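Local coordinates for protein alkylpurine DNA glycosylase AlkC (Pseudomonas fluorescens, PDB 5VHV) that excises alkylated purine bases from DNA as a base excision repair glycosylase, working without flipping the damaged nucleotide out of the helix, at residues A[273-281]-A[309-318]. Residues are numbered along the deposited sequence; the frame is centred on the assembly and turned at random.
Sequences LSFTLESTA and LKAFSLGAGA
Leu-273 and Phe-275 meet Leu-309 across the interior of a C-terminal beta-sandwich-like domain, where the axes of 273-279 and 309-314 approach to 9.1 Å, their directions 41° apart, and the strands converge on a type II beta turn, Gly-315 to Ala-318. The apolar contacts are sparse: CD1 of Leu-309 lies at the ring edge of Phe-275, 4.0 Å from CZ, and the same methyl is 4.2 Å from CD2 of Leu-273; Ile-322 of strand 319-327 packs against both Phe-275 and Leu-309. Further along, Leu-314 sends CD2 to 3.7 Å from CB of Ser-279 and 3.6 Å from its backbone N.

Polar contacts gather at the turn. Ser-279 N donates to Ala-318 O at 2.8 Å. With chi1 at 165°, Ser-279 OG lies beside its own carbonyl carbon and accepts from Ala-281 N at 3.0 Å, forming an ST turn; it also receives a weak bond from Gly-317 N. Replacing Ser-279 with an alanine would probably leave Ala-281 N without this acceptor, and cost Gly-317 N its weak bond and a bound water its hydroxyl partner. That water, bonded to Ser-279 OG, donates to Leu-314 O at 2.7 Å.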
ATOM      1  N   LEU A 273     -14.618  -8.280 -22.415  1.00 16.88           N
ATOM      2  CA  LEU A 273     -14.900  -6.927 -22.868  1.00 18.09           C
ATOM      3  C   LEU A 273     -14.036  -6.635 -24.088  1.00 18.07           C
ATOM      4  O   LEU A 273     -12.811  -6.785 -24.035  1.00 19.46           O
ATOM      5  CB  LEU A 273     -14.593  -5.926 -21.751  1.00 19.55           C
ATOM      6  CG  LEU A 273     -14.560  -4.453 -22.144  1.00 17.61           C
ATOM      7  CD1 LEU A 273     -15.923  -3.954 -22.642  1.00 19.36           C
ATOM      8  CD2 LEU A 273     -14.121  -3.622 -20.935  1.00 16.91           C
ATOM      9  N   SER A 274     -14.657  -6.219 -25.190  1.00 18.11           N
ATOM     10  CA  SER A 274     -13.843  -5.852 -26.336  1.00 15.93           C
ATOM     11  C   SER A 274     -14.486  -4.705 -27.106  1.00 20.05           C
ATOM     12  O   SER A 274     -15.705  -4.516 -27.080  1.00 22.35           O
ATOM     13  CB  SER A 274     -13.589  -7.058 -27.261  1.00 21.15           C
ATOM     14  OG  SER A 274     -14.782  -7.556 -27.847  1.00 25.23           O
ATOM     15  N   PHE A 275     -13.632  -3.922 -27.751  1.00 22.22           N
ATOM     16  CA  PHE A 275     -14.032  -2.812 -28.608  1.00 19.58           C
ATOM     17  C   PHE A 275     -12.800  -2.351 -29.383  1.00 20.76           C
ATOM     18  O   PHE A 275     -11.661  -2.741 -29.086  1.00 22.88           O
ATOM     19  CB  PHE A 275     -14.625  -1.658 -27.798  1.00 18.86           C
ATOM     20  CG  PHE A 275     -13.726  -1.176 -26.692  1.00 18.21           C
ATOM     21  CD1 PHE A 275     -13.728  -1.803 -25.455  1.00 19.43           C
ATOM     22  CD2 PHE A 275     -12.852  -0.114 -26.899  1.00 17.41           C
ATOM     23  CE1 PHE A 275     -12.891  -1.364 -24.425  1.00 22.23           C
ATOM     24  CE2 PHE A 275     -12.018   0.323 -25.881  1.00 18.87           C
ATOM     25  CZ  PHE A 275     -12.038  -0.308 -24.641  1.00 21.50           C
ATOM     26  N   THR A 276     -13.049  -1.497 -30.365  1.00 22.67           N
ATOM     27  CA  THR A 276     -12.021  -0.896 -31.199  1.00 22.40           C
ATOM     28  C   THR A 276     -12.139   0.621 -31.097  1.00 27.29           C
ATOM     29  O   THR A 276     -13.246   1.166 -31.159  1.00 28.74           O
ATOM     30  CB  THR A 276     -12.184  -1.353 -32.649  1.00 32.20           C
ATOM     31  OG1 THR A 276     -12.194  -2.788 -32.695  1.00 31.18           O
ATOM     32  CG2 THR A 276     -11.044  -0.817 -33.521  1.00 33.72           C
ATOM     33  N   LEU A 277     -11.006   1.294 -30.928  1.00 21.48           N
ATOM     34  CA  LEU A 277     -10.945   2.750 -30.958  1.00 24.43           C
ATOM     35  C   LEU A 277     -10.332   3.180 -32.277  1.00 26.17           C
ATOM     36  O   LEU A 277      -9.272   2.680 -32.657  1.00 29.23           O
ATOM     37  CB  LEU A 277     -10.112   3.296 -29.798  1.00 23.22           C
ATOM     38  CG  LEU A 277     -10.639   2.981 -28.402  1.00 23.21           C
ATOM     39  CD1 LEU A 277      -9.676   3.500 -27.347  1.00 26.33           C
ATOM     40  CD2 LEU A 277     -12.025   3.582 -28.193  1.00 26.35           C
ATOM     41  N   GLU A 278     -11.002   4.092 -32.972  1.00 21.78           N
ATOM     42  CA  GLU A 278     -10.504   4.663 -34.212  1.00 25.57           C
ATOM     43  C   GLU A 278     -10.203   6.138 -33.991  1.00 28.78           C
ATOM     44  O   GLU A 278     -11.104   6.911 -33.644  1.00 27.39           O
ATOM     45  CB  GLU A 278     -11.518   4.499 -35.339  1.00 26.81           C
ATOM     46  CG  GLU A 278     -11.061   5.135 -36.663  1.00 32.52           C
ATOM     47  CD  GLU A 278     -12.207   5.420 -37.608  1.00 47.75           C
ATOM     48  OE1 GLU A 278     -12.013   6.218 -38.551  1.00 45.25           O
ATOM     49  OE2 GLU A 278     -13.299   4.854 -37.404  1.00 41.82           O
ATOM     50  N   SER A 279      -8.958   6.531 -34.221  1.00 28.13           N
ATOM     51  CA  SER A 279      -8.613   7.939 -34.148  1.00 26.58           C
ATOM     52  C   SER A 279      -9.292   8.708 -35.272  1.00 36.17           C
ATOM     53  O   SER A 279      -9.346   8.262 -36.425  1.00 30.18           O
ATOM     54  CB  SER A 279      -7.109   8.144 -34.243  1.00 30.65           C
ATOM     55  OG  SER A 279      -6.814   9.508 -34.514  1.00 31.27           O
ATOM     56  N   THR A 280      -9.802   9.881 -34.928  1.00 26.42           N
ATOM     57  CA  THR A 280     -10.309  10.829 -35.912  1.00 30.65           C
ATOM     58  C   THR A 280      -9.456  12.087 -35.955  1.00 39.81           C
ATOM     59  O   THR A 280      -9.882  13.104 -36.510  1.00 39.00           O
ATOM     60  CB  THR A 280     -11.761  11.188 -35.600  1.00 35.22           C
ATOM     61  OG1 THR A 280     -11.811  11.862 -34.341  1.00 35.07           O
ATOM     62  CG2 THR A 280     -12.625   9.936 -35.516  1.00 40.61           C
ATOM     63  N   ALA A 281      -8.241  12.032 -35.386  1.00 39.25           N
ATOM     64  CA  ALA A 281      -7.383  13.196 -35.230  1.00 29.61           C
ATOM     65  C   ALA A 281      -6.246  13.189 -36.245  1.00 43.07           C
ATOM     66  O   ALA A 281      -5.806  12.120 -36.687  1.00 35.11           O
ATOM     67  CB  ALA A 281      -6.783  13.229 -33.821  1.00 30.46           C
ATOM     68  N   LEU A 309      -7.196  -0.621 -18.000  1.00 17.99           N
ATOM     69  CA  LEU A 309      -7.116  -1.376 -19.247  1.00 18.45           C
ATOM     70  C   LEU A 309      -5.817  -1.104 -19.990  1.00 25.68           C
ATOM     71  O   LEU A 309      -4.964  -1.993 -20.045  1.00 28.92           O
ATOM     72  CB  LEU A 309      -8.341  -1.080 -20.108  1.00 20.83           C
ATOM     73  CG  LEU A 309      -9.162  -2.287 -20.506  1.00 29.35           C
ATOM     74  CD1 LEU A 309     -10.378  -1.785 -21.322  1.00 34.63           C
ATOM     75  CD2 LEU A 309      -8.327  -3.242 -21.298  1.00 35.96           C
ATOM     76  N   LYS A 310      -5.632   0.085 -20.561  1.00 19.88           N
ATOM     77  CA  LYS A 310      -4.471   0.361 -21.396  1.00 27.73           C
ATOM     78  C   LYS A 310      -4.200   1.859 -21.400  1.00 24.26           C
ATOM     79  O   LYS A 310      -5.131   2.660 -21.492  1.00 22.64           O
ATOM     80  CB  LYS A 310      -4.733  -0.140 -22.828  1.00 34.14           C
ATOM     81  CG  LYS A 310      -3.508  -0.331 -23.703  1.00 49.18           C
ATOM     82  CD  LYS A 310      -3.927  -0.742 -25.117  1.00 57.36           C
ATOM     83  CE  LYS A 310      -2.739  -0.900 -26.054  1.00 61.49           C
ATOM     84  NZ  LYS A 310      -1.932  -2.109 -25.749  1.00 62.14           N
ATOM     85  N   ALA A 311      -2.930   2.236 -21.318  1.00 22.98           N
ATOM     86  CA  ALA A 311      -2.511   3.617 -21.538  1.00 22.07           C
ATOM     87  C   ALA A 311      -1.541   3.605 -22.710  1.00 24.09           C
ATOM     88  O   ALA A 311      -0.526   2.906 -22.665  1.00 23.82           O
ATOM     89  CB  ALA A 311      -1.862   4.207 -20.288  1.00 25.73           C
ATOM     90  N   PHE A 312      -1.844   4.354 -23.757  1.00 24.52           N
ATOM     91  CA  PHE A 312      -1.021   4.268 -24.959  1.00 29.87           C
ATOM     92  C   PHE A 312      -1.274   5.480 -25.840  1.00 28.73           C
ATOM     93  O   PHE A 312      -2.182   6.277 -25.595  1.00 26.35           O
ATOM     94  CB  PHE A 312      -1.310   2.975 -25.736  1.00 30.36           C
ATOM     95  CG  PHE A 312      -2.653   2.961 -26.398  1.00 27.87           C
ATOM     96  CD1 PHE A 312      -3.810   2.897 -25.637  1.00 29.06           C
ATOM     97  CD2 PHE A 312      -2.768   3.019 -27.778  1.00 30.11           C
ATOM     98  CE1 PHE A 312      -5.048   2.901 -26.240  1.00 32.01           C
ATOM     99  CE2 PHE A 312      -4.007   3.013 -28.383  1.00 33.38           C
ATOM    100  CZ  PHE A 312      -5.145   2.958 -27.611  1.00 27.77           C
ATOM    101  N   SER A 313      -0.457   5.586 -26.888  1.00 27.87           N
ATOM    102  CA  SER A 313      -0.598   6.600 -27.921  1.00 27.70           C
ATOM    103  C   SER A 313      -1.234   5.976 -29.153  1.00 33.73           C
ATOM    104  O   SER A 313      -0.772   4.936 -29.636  1.00 29.87           O
ATOM    105  CB  SER A 313       0.758   7.202 -28.279  1.00 31.84           C
ATOM    106  OG  SER A 313       0.662   7.978 -29.454  1.00 38.16           O
ATOM    107  N   LEU A 314      -2.293   6.614 -29.647  1.00 26.67           N
ATOM    108  CA  LEU A 314      -3.020   6.180 -30.833  1.00 28.78           C
ATOM    109  C   LEU A 314      -2.632   7.074 -32.005  1.00 29.74           C
ATOM    110  O   LEU A 314      -2.853   8.291 -31.961  1.00 30.73           O
ATOM    111  CB  LEU A 314      -4.529   6.234 -30.588  1.00 27.35           C
ATOM    112  CG  LEU A 314      -5.436   5.670 -31.693  1.00 29.82           C
ATOM    113  CD1 LEU A 314      -5.169   4.184 -31.945  1.00 33.02           C
ATOM    114  CD2 LEU A 314      -6.898   5.900 -31.327  1.00 29.23           C
ATOM    115  N   GLY A 315      -2.076   6.469 -33.056  1.00 31.32           N
ATOM    116  CA  GLY A 315      -1.642   7.239 -34.214  1.00 34.62           C
ATOM    117  C   GLY A 315      -2.793   7.923 -34.928  1.00 38.91           C
ATOM    118  O   GLY A 315      -3.956   7.556 -34.797  1.00 28.92           O
ATOM    119  N   ALA A 316      -2.444   8.944 -35.710  1.00 35.68           N
ATOM    120  CA  ALA A 316      -3.440   9.680 -36.473  1.00 34.91           C
ATOM    121  C   ALA A 316      -4.176   8.744 -37.423  1.00 40.84           C
ATOM    122  O   ALA A 316      -3.556   8.018 -38.207  1.00 35.33           O
ATOM    123  CB  ALA A 316      -2.773  10.813 -37.255  1.00 38.63           C
ATOM    124  N   GLY A 317      -5.503   8.755 -37.338  1.00 34.70           N
ATOM    125  CA  GLY A 317      -6.330   7.888 -38.150  1.00 47.16           C
ATOM    126  C   GLY A 317      -6.175   6.402 -37.874  1.00 39.87           C
ATOM    127  O   GLY A 317      -6.825   5.596 -38.534  1.00 42.11           O
ATOM    128  N   ALA A 318      -5.349   6.019 -36.904  1.00 35.88           N
ATOM    129  CA  ALA A 318      -5.128   4.607 -36.621  1.00 30.70           C
ATOM    130  C   ALA A 318      -6.303   4.024 -35.840  1.00 38.20           C
ATOM    131  O   ALA A 318      -7.107   4.748 -35.245  1.00 35.37           O
ATOM    132  CB  ALA A 318      -3.837   4.409 -35.824  1.00 35.66           C
TER
HETATM  133  O   HOH W   1      -4.629  10.029 -32.893  1.00 27.87           O